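Local coordinates for acetylcholine-binding protein (Bulinus truncatus, PDB 2BJ0) that probably binds acetylcholine and related ligands at subunit interfaces of a soluble pentamer that resembles the extracellular domain of nicotinic acetylcholine receptors, at residues A[51-56]-A[154-159]; A[59-64]-A[78-83]; A[86-91]-A[182-187]. All blocks are in the same frame, centred on the assembly; numbering follows the deposited sequence.

Along the chain the segments run 51-56, 59-64, 78-83, 86-91, 154-159, 182-187, so contact 2 closes within the span of contact 1, whereas contacts 1 and 3 interleave. The centres of contacts 1 and 2 lie 19 Å apart, and the two meet where Trp56 packs on Pro83; contact 3 is centred 21 Å from contact 1 and 26 Å from contact 2. Contact 1 builds on strand 45-57 of the larger sheet, contact 3 joins the outermost strands of the four-stranded sheet, and contact 2 lies toward helix 4-12. As in nicotinic receptors, contact 1 probably lies on the complementary face and contact 3 on the principal face of the ligand site; Glu156 meets Ser185 and Cys186 of a neighbouring subunit.

Contact 1: A[51-56]-A[154-159]; sequences WTQASW and GEEGVV
On what corresponds to the complementary face of the ligand site, Gln53 of the loop D strand reaches Glu156 in the loop F region. A single hydrogen bond makes the contact: Gln53 NE2 donates to Glu156 OE2 over 3.0 Å and almost straight, the N-H...O angle being 175°. Carboxylate and amide use the bond differently, since OE2 lies in the plane of the amide but is itself approached from above the carboxylate, 66° out of its plane. Glutamine suits the place because its extended chain (chi2 179°) carries a neutral donor out from the sheet to an acidic loop. An alanine here would remove that N-H, and OE2 would probably lose this in-chain grip, though Ser185 OG of a neighbouring subunit also bonds it. Glu156 OE1 is salt-bridged to Lys32, which is likely to favour the charged form of the acid. The glutamate rides on a type I turn from Gly154 to Gly157, whose last residue has a positive phi that glycine accepts readily. Strand 45-57 runs between strands 25-40 and 109-121, Gln53 lies against Asn30 and Lys32 of the former, and the loop follows strand 149-153 at the other edge of 25-40.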
loop_
_atom_site.group_PDB
_atom_site.type_symbol
_atom_site.label_atom_id
_atom_site.label_comp_id
_atom_site.label_asym_id
_atom_site.label_seq_id
_atom_site.Cartn_x
_atom_site.Cartn_y
_atom_site.Cartn_z
ATOM N N TRP A 51 -16.911 -14.274 1.875
ATOM C CA TRP A 51 -16.811 -14.386 0.422
ATOM C C TRP A 51 -18.054 -13.793 -0.195
ATOM O O TRP A 51 -19.153 -14.090 0.264
ATOM C CB TRP A 51 -16.734 -15.844 -0.017
ATOM C CG TRP A 51 -15.618 -16.641 0.545
ATOM C CD1 TRP A 51 -14.583 -16.206 1.369
ATOM C CD2 TRP A 51 -15.381 -18.031 0.312
ATOM N NE1 TRP A 51 -13.730 -17.256 1.636
ATOM C CE2 TRP A 51 -14.190 -18.382 1.004
ATOM C CE3 TRP A 51 -16.057 -19.030 -0.414
ATOM C CZ2 TRP A 51 -13.680 -19.679 1.001
ATOM C CZ3 TRP A 51 -15.529 -20.330 -0.422
ATOM C CH2 TRP A 51 -14.355 -20.628 0.274
ATOM N N THR A 52 -17.865 -12.951 -1.211
ATOM C CA THR A 52 -18.924 -12.376 -2.027
ATOM C C THR A 52 -18.849 -13.105 -3.336
ATOM O O THR A 52 -17.808 -13.099 -3.961
ATOM C CB THR A 52 -18.684 -10.870 -2.297
ATOM O OG1 THR A 52 -18.952 -10.131 -1.104
ATOM C CG2 THR A 52 -19.750 -10.295 -3.276
ATOM N N GLN A 53 -19.935 -13.754 -3.748
ATOM C CA GLN A 53 -19.921 -14.492 -4.992
ATOM C C GLN A 53 -20.724 -13.710 -5.986
ATOM O O GLN A 53 -21.946 -13.728 -5.917
ATOM C CB GLN A 53 -20.519 -15.901 -4.810
ATOM C CG GLN A 53 -19.983 -16.660 -3.606
ATOM C CD GLN A 53 -20.588 -18.055 -3.414
ATOM O OE1 GLN A 53 -19.976 -18.895 -2.770
ATOM N NE2 GLN A 53 -21.781 -18.297 -3.968
ATOM N N ALA A 54 -20.048 -13.000 -6.889
ATOM C CA ALA A 54 -20.723 -12.121 -7.820
ATOM C C ALA A 54 -20.689 -12.693 -9.229
ATOM O O ALA A 54 -19.620 -13.079 -9.717
ATOM C CB ALA A 54 -20.076 -10.733 -7.817
ATOM N N SER A 55 -21.839 -12.738 -9.902
ATOM C CA SER A 55 -21.812 -13.114 -11.306
ATOM C C SER A 55 -22.640 -12.225 -12.199
ATOM O O SER A 55 -23.630 -11.623 -11.770
ATOM C CB SER A 55 -22.108 -14.598 -11.528
ATOM O OG SER A 55 -23.162 -15.045 -10.718
ATOM N N TRP A 56 -22.191 -12.107 -13.444
ATOM C CA TRP A 56 -22.919 -11.340 -14.438
ATOM C C TRP A 56 -22.533 -11.903 -15.784
ATOM O O TRP A 56 -21.624 -12.695 -15.859
ATOM C CB TRP A 56 -22.647 -9.833 -14.312
ATOM C CG TRP A 56 -21.250 -9.458 -14.636
ATOM C CD1 TRP A 56 -20.788 -8.957 -15.818
ATOM C CD2 TRP A 56 -20.115 -9.614 -13.793
ATOM N NE1 TRP A 56 -19.426 -8.765 -15.754
ATOM C CE2 TRP A 56 -18.988 -9.146 -14.511
ATOM C CE3 TRP A 56 -19.926 -10.077 -12.483
ATOM C CZ2 TRP A 56 -17.700 -9.158 -13.972
ATOM C CZ3 TRP A 56 -18.626 -10.066 -11.947
ATOM C CH2 TRP A 56 -17.548 -9.617 -12.697
ATOM N N GLY A 154 -28.399 -14.593 -6.002
ATOM C CA GLY A 154 -27.805 -15.647 -6.814
ATOM C C GLY A 154 -28.384 -17.030 -6.581
ATOM O O GLY A 154 -29.216 -17.236 -5.685
ATOM N N GLU A 155 -27.886 -17.981 -7.371
ATOM C CA GLU A 155 -28.368 -19.370 -7.420
ATOM C C GLU A 155 -28.547 -20.121 -6.091
ATOM O O GLU A 155 -29.389 -21.020 -5.990
ATOM C CB GLU A 155 -27.439 -20.188 -8.307
ATOM C CG GLU A 155 -27.490 -19.797 -9.765
ATOM C CD GLU A 155 -26.743 -20.791 -10.626
ATOM O OE1 GLU A 155 -25.558 -21.088 -10.317
ATOM O OE2 GLU A 155 -27.353 -21.295 -11.597
ATOM N N GLU A 156 -27.754 -19.763 -5.086
ATOM C CA GLU A 156 -27.774 -20.454 -3.798
ATOM C C GLU A 156 -28.924 -20.033 -2.885
ATOM O O GLU A 156 -29.087 -20.567 -1.784
ATOM C CB GLU A 156 -26.435 -20.267 -3.101
ATOM C CG GLU A 156 -25.274 -20.842 -3.895
ATOM C CD GLU A 156 -24.041 -21.007 -3.043
ATOM O OE1 GLU A 156 -24.200 -21.132 -1.811
ATOM O OE2 GLU A 156 -22.914 -21.009 -3.597
ATOM N N GLY A 157 -29.714 -19.075 -3.353
ATOM C CA GLY A 157 -30.788 -18.489 -2.565
ATOM C C GLY A 157 -30.293 -17.620 -1.421
ATOM O O GLY A 157 -29.128 -17.188 -1.383
ATOM N N VAL A 158 -31.194 -17.386 -0.477
ATOM C CA VAL A 158 -30.978 -16.465 0.621
ATOM C C VAL A 158 -30.525 -17.256 1.853
ATOM O O VAL A 158 -30.264 -16.695 2.912
ATOM C CB VAL A 158 -32.310 -15.666 0.846
ATOM C CG1 VAL A 158 -32.550 -15.255 2.312
ATOM C CG2 VAL A 158 -32.368 -14.467 -0.092
ATOM N N VAL A 159 -30.386 -18.563 1.689
ATOM C CA VAL A 159 -30.401 -19.484 2.823
ATOM C C VAL A 159 -29.089 -20.197 3.139
ATOM O O VAL A 159 -29.017 -20.929 4.132
ATOM C CB VAL A 159 -31.487 -20.571 2.600
ATOM C CG1 VAL A 159 -32.870 -19.936 2.642
ATOM C CG2 VAL A 159 -31.235 -21.323 1.253
#

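Contact 2: A[59-64]-A[78-83]; sequences PYYSSL and SKMWTP
Two waters, rather than any direct hydrogen bond, tie the phenol of Tyr61 to the backbone of Trp81, one serving its carbonyl and the other its amide. Water 1 lies 2.7 Å from Tyr61 OH and donates to Trp81 O, also at 2.7 Å. Water 2 is 3.1 Å from the same Tyr61 OH and accepts from Trp81 N at 3.2 Å. A tyrosine suits this position because a hydroxyl can donate one hydrogen bond and accept others, and so can serve two bridging waters at the tip of an otherwise greasy ring. The bridges satisfy both polar backbone atoms of a residue that has no regular strand partner across this contact.

Apart from the waters, the two segments meet chiefly through Met80 and the Tyr61 ring. Met80 SD sits 3.7 Å from Tyr61 CE2 in a Met-aromatic contact, with the sulfur 4.9 Å from the centroid of the Tyr61 ring and 66° off its normal, so the approach is oblique. Met80 CG stands between its own backbone N and carbonyl carbon (chi1 63°), and a bend at chi3 (76°) turns the methyl CE back to CE2 as well. Flexible and polarisable, methionine moulds to the ring. The phenol is steadied from within its own segment, for Tyr61 CD1 lies 3.9 Å above the centre of the Tyr60 ring.

Tyr61 also packs on Ile10 of helix 4-12, Met80 rests on Val102 and Val104 of strand 101-105, and the Trp81 indole meets Trp56 of strand 45-57 edge-to-face. The contact therefore links the N-terminal helix to the neighbouring end of the larger sheet.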
loop_
_atom_site.group_PDB
_atom_site.type_symbol
_atom_site.label_atom_id
_atom_site.label_comp_id
_atom_site.label_asym_id
_atom_site.label_seq_id
_atom_site.Cartn_x
_atom_site.Cartn_y
_atom_site.Cartn_z
ATOM N N PRO A 59 -22.574 -11.167 -23.197
ATOM C CA PRO A 59 -22.616 -11.960 -24.433
ATOM C C PRO A 59 -21.356 -11.843 -25.329
ATOM O O PRO A 59 -20.769 -12.858 -25.696
ATOM C CB PRO A 59 -23.875 -11.427 -25.114
ATOM C CG PRO A 59 -24.822 -11.252 -23.879
ATOM C CD PRO A 59 -23.870 -10.504 -22.935
ATOM N N TYR A 60 -20.915 -10.627 -25.627
ATOM C CA TYR A 60 -19.764 -10.473 -26.526
ATOM C C TYR A 60 -18.447 -11.154 -26.040
ATOM O O TYR A 60 -17.586 -11.454 -26.864
ATOM C CB TYR A 60 -19.601 -9.011 -26.991
ATOM C CG TYR A 60 -18.677 -8.080 -26.200
ATOM C CD1 TYR A 60 -17.302 -8.088 -26.412
ATOM C CD2 TYR A 60 -19.199 -7.148 -25.321
ATOM C CE1 TYR A 60 -16.455 -7.204 -25.721
ATOM C CE2 TYR A 60 -18.376 -6.255 -24.622
ATOM C CZ TYR A 60 -17.002 -6.291 -24.834
ATOM O OH TYR A 60 -16.195 -5.414 -24.146
ATOM N N TYR A 61 -18.336 -11.428 -24.729
ATOM C CA TYR A 61 -17.192 -12.139 -24.132
ATOM C C TYR A 61 -17.086 -13.585 -24.595
ATOM O O TYR A 61 -16.007 -14.179 -24.522
ATOM C CB TYR A 61 -17.221 -12.142 -22.576
ATOM C CG TYR A 61 -17.000 -10.823 -21.836
ATOM C CD1 TYR A 61 -16.961 -9.592 -22.502
ATOM C CD2 TYR A 61 -16.882 -10.817 -20.438
ATOM C CE1 TYR A 61 -16.810 -8.377 -21.791
ATOM C CE2 TYR A 61 -16.721 -9.622 -19.728
ATOM C CZ TYR A 61 -16.690 -8.419 -20.397
ATOM O OH TYR A 61 -16.535 -7.256 -19.666
ATOM N N SER A 62 -18.190 -14.166 -25.060
ATOM C CA SER A 62 -18.176 -15.601 -25.422
ATOM C C SER A 62 -17.172 -15.936 -26.537
ATOM O O SER A 62 -16.730 -17.068 -26.650
ATOM C CB SER A 62 -19.566 -16.073 -25.855
ATOM O OG SER A 62 -19.935 -15.463 -27.084
ATOM N N SER A 63 -16.820 -14.953 -27.356
ATOM C CA SER A 63 -15.879 -15.164 -28.440
ATOM C C SER A 63 -14.439 -15.261 -27.954
ATOM O O SER A 63 -13.516 -15.433 -28.742
ATOM C CB SER A 63 -15.999 -14.034 -29.442
ATOM O OG SER A 63 -17.162 -14.235 -30.205
ATOM N N LEU A 64 -14.248 -15.119 -26.652
ATOM C CA LEU A 64 -12.921 -15.181 -26.085
ATOM C C LEU A 64 -12.438 -16.616 -26.155
ATOM O O LEU A 64 -11.248 -16.865 -26.307
ATOM C CB LEU A 64 -12.957 -14.682 -24.635
ATOM C CG LEU A 64 -11.698 -14.170 -23.930
ATOM C CD1 LEU A 64 -11.001 -12.986 -24.647
ATOM C CD2 LEU A 64 -12.085 -13.781 -22.506
ATOM N N SER A 78 -8.128 -6.632 -13.391
ATOM C CA SER A 78 -7.811 -5.406 -14.114
ATOM C C SER A 78 -8.117 -5.484 -15.619
ATOM O O SER A 78 -8.089 -4.464 -16.295
ATOM C CB SER A 78 -6.326 -5.088 -13.946
ATOM O OG SER A 78 -5.574 -6.134 -14.527
ATOM N N LYS A 79 -8.392 -6.677 -16.148
ATOM C CA LYS A 79 -8.613 -6.859 -17.592
ATOM C C LYS A 79 -10.048 -6.572 -18.063
ATOM O O LYS A 79 -10.293 -6.499 -19.254
ATOM C CB LYS A 79 -8.201 -8.268 -18.032
ATOM C CG LYS A 79 -6.679 -8.482 -17.894
ATOM C CD LYS A 79 -5.932 -7.450 -18.693
ATOM C CE LYS A 79 -4.561 -7.164 -18.075
ATOM N NZ LYS A 79 -3.900 -6.054 -18.809
ATOM N N MET A 80 -10.981 -6.407 -17.143
ATOM C CA MET A 80 -12.362 -6.113 -17.551
ATOM C C MET A 80 -13.095 -5.293 -16.511
ATOM O O MET A 80 -12.607 -5.135 -15.398
ATOM C CB MET A 80 -13.102 -7.416 -17.806
ATOM C CG MET A 80 -13.223 -8.255 -16.574
ATOM S SD MET A 80 -14.419 -9.591 -16.806
ATOM C CE MET A 80 -13.375 -10.647 -17.809
ATOM N N TRP A 81 -14.241 -4.729 -16.878
ATOM C CA TRP A 81 -15.084 -4.084 -15.901
ATOM C C TRP A 81 -15.524 -5.136 -14.896
ATOM O O TRP A 81 -15.867 -6.262 -15.287
ATOM C CB TRP A 81 -16.306 -3.505 -16.598
ATOM C CG TRP A 81 -17.261 -2.845 -15.668
ATOM C CD1 TRP A 81 -17.264 -1.543 -15.308
ATOM C CD2 TRP A 81 -18.361 -3.459 -14.981
ATOM N NE1 TRP A 81 -18.297 -1.297 -14.438
ATOM C CE2 TRP A 81 -18.977 -2.466 -14.211
ATOM C CE3 TRP A 81 -18.873 -4.775 -14.919
ATOM C CZ2 TRP A 81 -20.104 -2.718 -13.407
ATOM C CZ3 TRP A 81 -19.999 -5.031 -14.127
ATOM C CH2 TRP A 81 -20.595 -4.008 -13.384
ATOM N N THR A 82 -15.529 -4.758 -13.612
ATOM C CA THR A 82 -16.095 -5.579 -12.530
ATOM C C THR A 82 -16.950 -4.670 -11.660
ATOM O O THR A 82 -16.755 -3.444 -11.632
ATOM C CB THR A 82 -15.001 -6.278 -11.658
ATOM O OG1 THR A 82 -14.083 -5.294 -11.167
ATOM C CG2 THR A 82 -14.133 -7.235 -12.506
ATOM N N PRO A 83 -17.949 -5.238 -10.986
ATOM C CA PRO A 83 -18.875 -4.405 -10.199
ATOM C C PRO A 83 -18.149 -3.584 -9.134
ATOM O O PRO A 83 -17.283 -4.108 -8.447
ATOM C CB PRO A 83 -19.783 -5.447 -9.534
ATOM C CG PRO A 83 -19.825 -6.574 -10.546
ATOM C CD PRO A 83 -18.351 -6.667 -10.989
HETATM O O HOH W 1 -17.576 -7.222 -17.192
HETATM O O HOH W 2 -14.819 -4.725 -19.982
#

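Contact 3: A[86-91]-A[182-187]; sequences SFYNAI and KKYSCC
Tyr88 and Tyr184 approach each other obliquely, their planes 33° apart and their centroids separated by 5.8 Å, so the pair is neither stacked nor edge-to-face. Tyr184 brings its hydroxyl end obliquely to CE2 and CD2 of Tyr88, with Tyr184 OH 3.5 Å from Tyr88 CE2 and Tyr184 CZ 3.8 Å from that same CE2. Because Tyr184 CG is anti to the carbonyl carbon (chi1 -67°), the ring extends from its loop toward Tyr88.

Neither phenol bonds to the other. Tyr88 OH donates to the carbonyl of Ser141, and Tyr184 OH is hydrogen-bonded to Lys138 NZ, so both rings are tied through their hydroxyls to strand 133-141. Tyrosine suits both positions, joining an aromatic surface to a polar tip that fixes where the ring lies.

Lys183 NZ bridges two carbonyls of the turn, donating to Tyr184 O and Cys187 O, each at 2.9 Å. It meets the first carbonyl from 42° above its plane, drawing together the two ends of a short turn. Within that turn the adjacent Cys186 and Cys187 are joined through their SG atoms, a linkage that stiffens the loop tip.

Tyr88 also meets the Trp142 ring, and a bound cyclohexyl-propylsulfonic acid, probably from the crystallisation liquor, touches Tyr184 and accepts a hydrogen bond from Cys186 N. Aromatics gathered beside a loop tipped by a vicinal disulfide are characteristic of the principal face of the nicotinic ligand site, and Tyr88 and Tyr184 correspond to its loops A and C.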
loop_
_atom_site.group_PDB
_atom_site.type_symbol
_atom_site.label_atom_id
_atom_site.label_comp_id
_atom_site.label_asym_id
_atom_site.label_seq_id
_atom_site.Cartn_x
_atom_site.Cartn_y
_atom_site.Cartn_z
ATOM N N SER A 86 -19.553 -1.819 -2.860
ATOM C CA SER A 86 -19.018 -1.285 -1.632
ATOM C C SER A 86 -19.879 -1.789 -0.502
ATOM O O SER A 86 -21.097 -2.067 -0.680
ATOM C CB SER A 86 -19.000 0.257 -1.640
ATOM O OG SER A 86 -18.155 0.781 -2.669
ATOM N N PHE A 87 -19.262 -1.906 0.658
ATOM C CA PHE A 87 -19.996 -2.127 1.895
ATOM C C PHE A 87 -20.372 -0.768 2.448
ATOM O O PHE A 87 -19.510 -0.039 2.971
ATOM C CB PHE A 87 -19.154 -2.888 2.895
ATOM C CG PHE A 87 -18.760 -4.261 2.421
ATOM C CD1 PHE A 87 -19.630 -5.329 2.549
ATOM C CD2 PHE A 87 -17.499 -4.490 1.868
ATOM C CE1 PHE A 87 -19.277 -6.602 2.110
ATOM C CE2 PHE A 87 -17.146 -5.774 1.419
ATOM C CZ PHE A 87 -18.040 -6.828 1.549
ATOM N N TYR A 88 -21.657 -0.437 2.348
ATOM C CA TYR A 88 -22.173 0.870 2.720
ATOM C C TYR A 88 -21.952 1.213 4.191
ATOM O O TYR A 88 -21.851 2.399 4.540
ATOM C CB TYR A 88 -23.660 0.951 2.360
ATOM C CG TYR A 88 -23.895 1.448 0.948
ATOM C CD1 TYR A 88 -23.517 0.687 -0.170
ATOM C CD2 TYR A 88 -24.445 2.719 0.733
ATOM C CE1 TYR A 88 -23.717 1.171 -1.475
ATOM C CE2 TYR A 88 -24.652 3.219 -0.550
ATOM C CZ TYR A 88 -24.295 2.449 -1.651
ATOM O OH TYR A 88 -24.505 3.001 -2.914
ATOM N N ASN A 89 -21.893 0.198 5.052
ATOM C CA ASN A 89 -21.710 0.447 6.473
ATOM C C ASN A 89 -20.314 0.052 6.967
ATOM O O ASN A 89 -20.114 -0.174 8.141
ATOM C CB ASN A 89 -22.809 -0.213 7.322
ATOM C CG ASN A 89 -22.852 -1.737 7.208
ATOM O OD1 ASN A 89 -22.633 -2.340 6.147
ATOM N ND2 ASN A 89 -23.180 -2.372 8.327
ATOM N N ALA A 90 -19.364 -0.055 6.058
ATOM C CA ALA A 90 -18.014 -0.447 6.452
ATOM C C ALA A 90 -17.360 0.720 7.162
ATOM O O ALA A 90 -17.636 1.891 6.856
ATOM C CB ALA A 90 -17.193 -0.852 5.251
ATOM N N ILE A 91 -16.539 0.405 8.152
ATOM C CA ILE A 91 -15.867 1.435 8.894
ATOM C C ILE A 91 -14.344 1.343 8.702
ATOM O O ILE A 91 -13.612 2.089 9.317
ATOM C CB ILE A 91 -16.257 1.409 10.405
ATOM C CG1 ILE A 91 -15.662 0.191 11.108
ATOM C CG2 ILE A 91 -17.829 1.504 10.601
ATOM C CD1 ILE A 91 -15.617 0.361 12.653
ATOM N N LYS A 182 -33.059 1.935 -2.497
ATOM C CA LYS A 182 -33.104 3.199 -1.761
ATOM C C LYS A 182 -32.960 4.418 -2.684
ATOM O O LYS A 182 -32.253 4.376 -3.692
ATOM C CB LYS A 182 -32.005 3.233 -0.675
ATOM C CG LYS A 182 -32.141 2.164 0.441
ATOM C CD LYS A 182 -33.360 2.415 1.373
ATOM C CE LYS A 182 -33.997 1.105 1.897
ATOM N NZ LYS A 182 -33.104 0.314 2.806
ATOM N N LYS A 183 -33.644 5.501 -2.327
ATOM C CA LYS A 183 -33.451 6.802 -2.972
ATOM C C LYS A 183 -32.283 7.529 -2.292
ATOM O O LYS A 183 -32.298 7.745 -1.077
ATOM C CB LYS A 183 -34.728 7.655 -2.847
ATOM C CG LYS A 183 -35.159 8.471 -4.091
ATOM C CD LYS A 183 -34.018 8.918 -4.999
ATOM C CE LYS A 183 -34.305 10.274 -5.605
ATOM N NZ LYS A 183 -33.454 11.319 -4.957
ATOM N N TYR A 184 -31.264 7.890 -3.063
ATOM C CA TYR A 184 -30.195 8.729 -2.520
ATOM C C TYR A 184 -30.263 10.166 -3.014
ATOM O O TYR A 184 -30.824 10.470 -4.078
ATOM C CB TYR A 184 -28.805 8.122 -2.756
ATOM C CG TYR A 184 -28.592 6.849 -1.974
ATOM C CD1 TYR A 184 -28.154 6.881 -0.646
ATOM C CD2 TYR A 184 -28.866 5.610 -2.550
ATOM C CE1 TYR A 184 -27.974 5.696 0.075
ATOM C CE2 TYR A 184 -28.695 4.431 -1.848
ATOM C CZ TYR A 184 -28.247 4.473 -0.542
ATOM O OH TYR A 184 -28.087 3.287 0.140
ATOM N N SER A 185 -29.682 11.032 -2.194
ATOM C CA SER A 185 -29.619 12.470 -2.396
ATOM C C SER A 185 -28.993 12.894 -3.729
ATOM O O SER A 185 -29.513 13.769 -4.421
ATOM C CB SER A 185 -28.813 13.061 -1.248
ATOM O OG SER A 185 -28.907 14.457 -1.234
ATOM N N CYS A 186 -27.870 12.273 -4.069
ATOM C CA CYS A 186 -27.121 12.595 -5.277
ATOM C C CYS A 186 -27.925 12.487 -6.588
ATOM O O CYS A 186 -27.686 13.248 -7.533
ATOM C CB CYS A 186 -25.925 11.650 -5.382
ATOM S SG CYS A 186 -26.453 9.953 -5.777
ATOM N N CYS A 187 -28.863 11.543 -6.643
ATOM C CA CYS A 187 -29.322 11.006 -7.919
ATOM C C CYS A 187 -30.833 10.809 -8.021
ATOM O O CYS A 187 -31.527 10.645 -7.022
ATOM C CB CYS A 187 -28.605 9.678 -8.188
ATOM S SG CYS A 187 -26.830 9.724 -7.786
#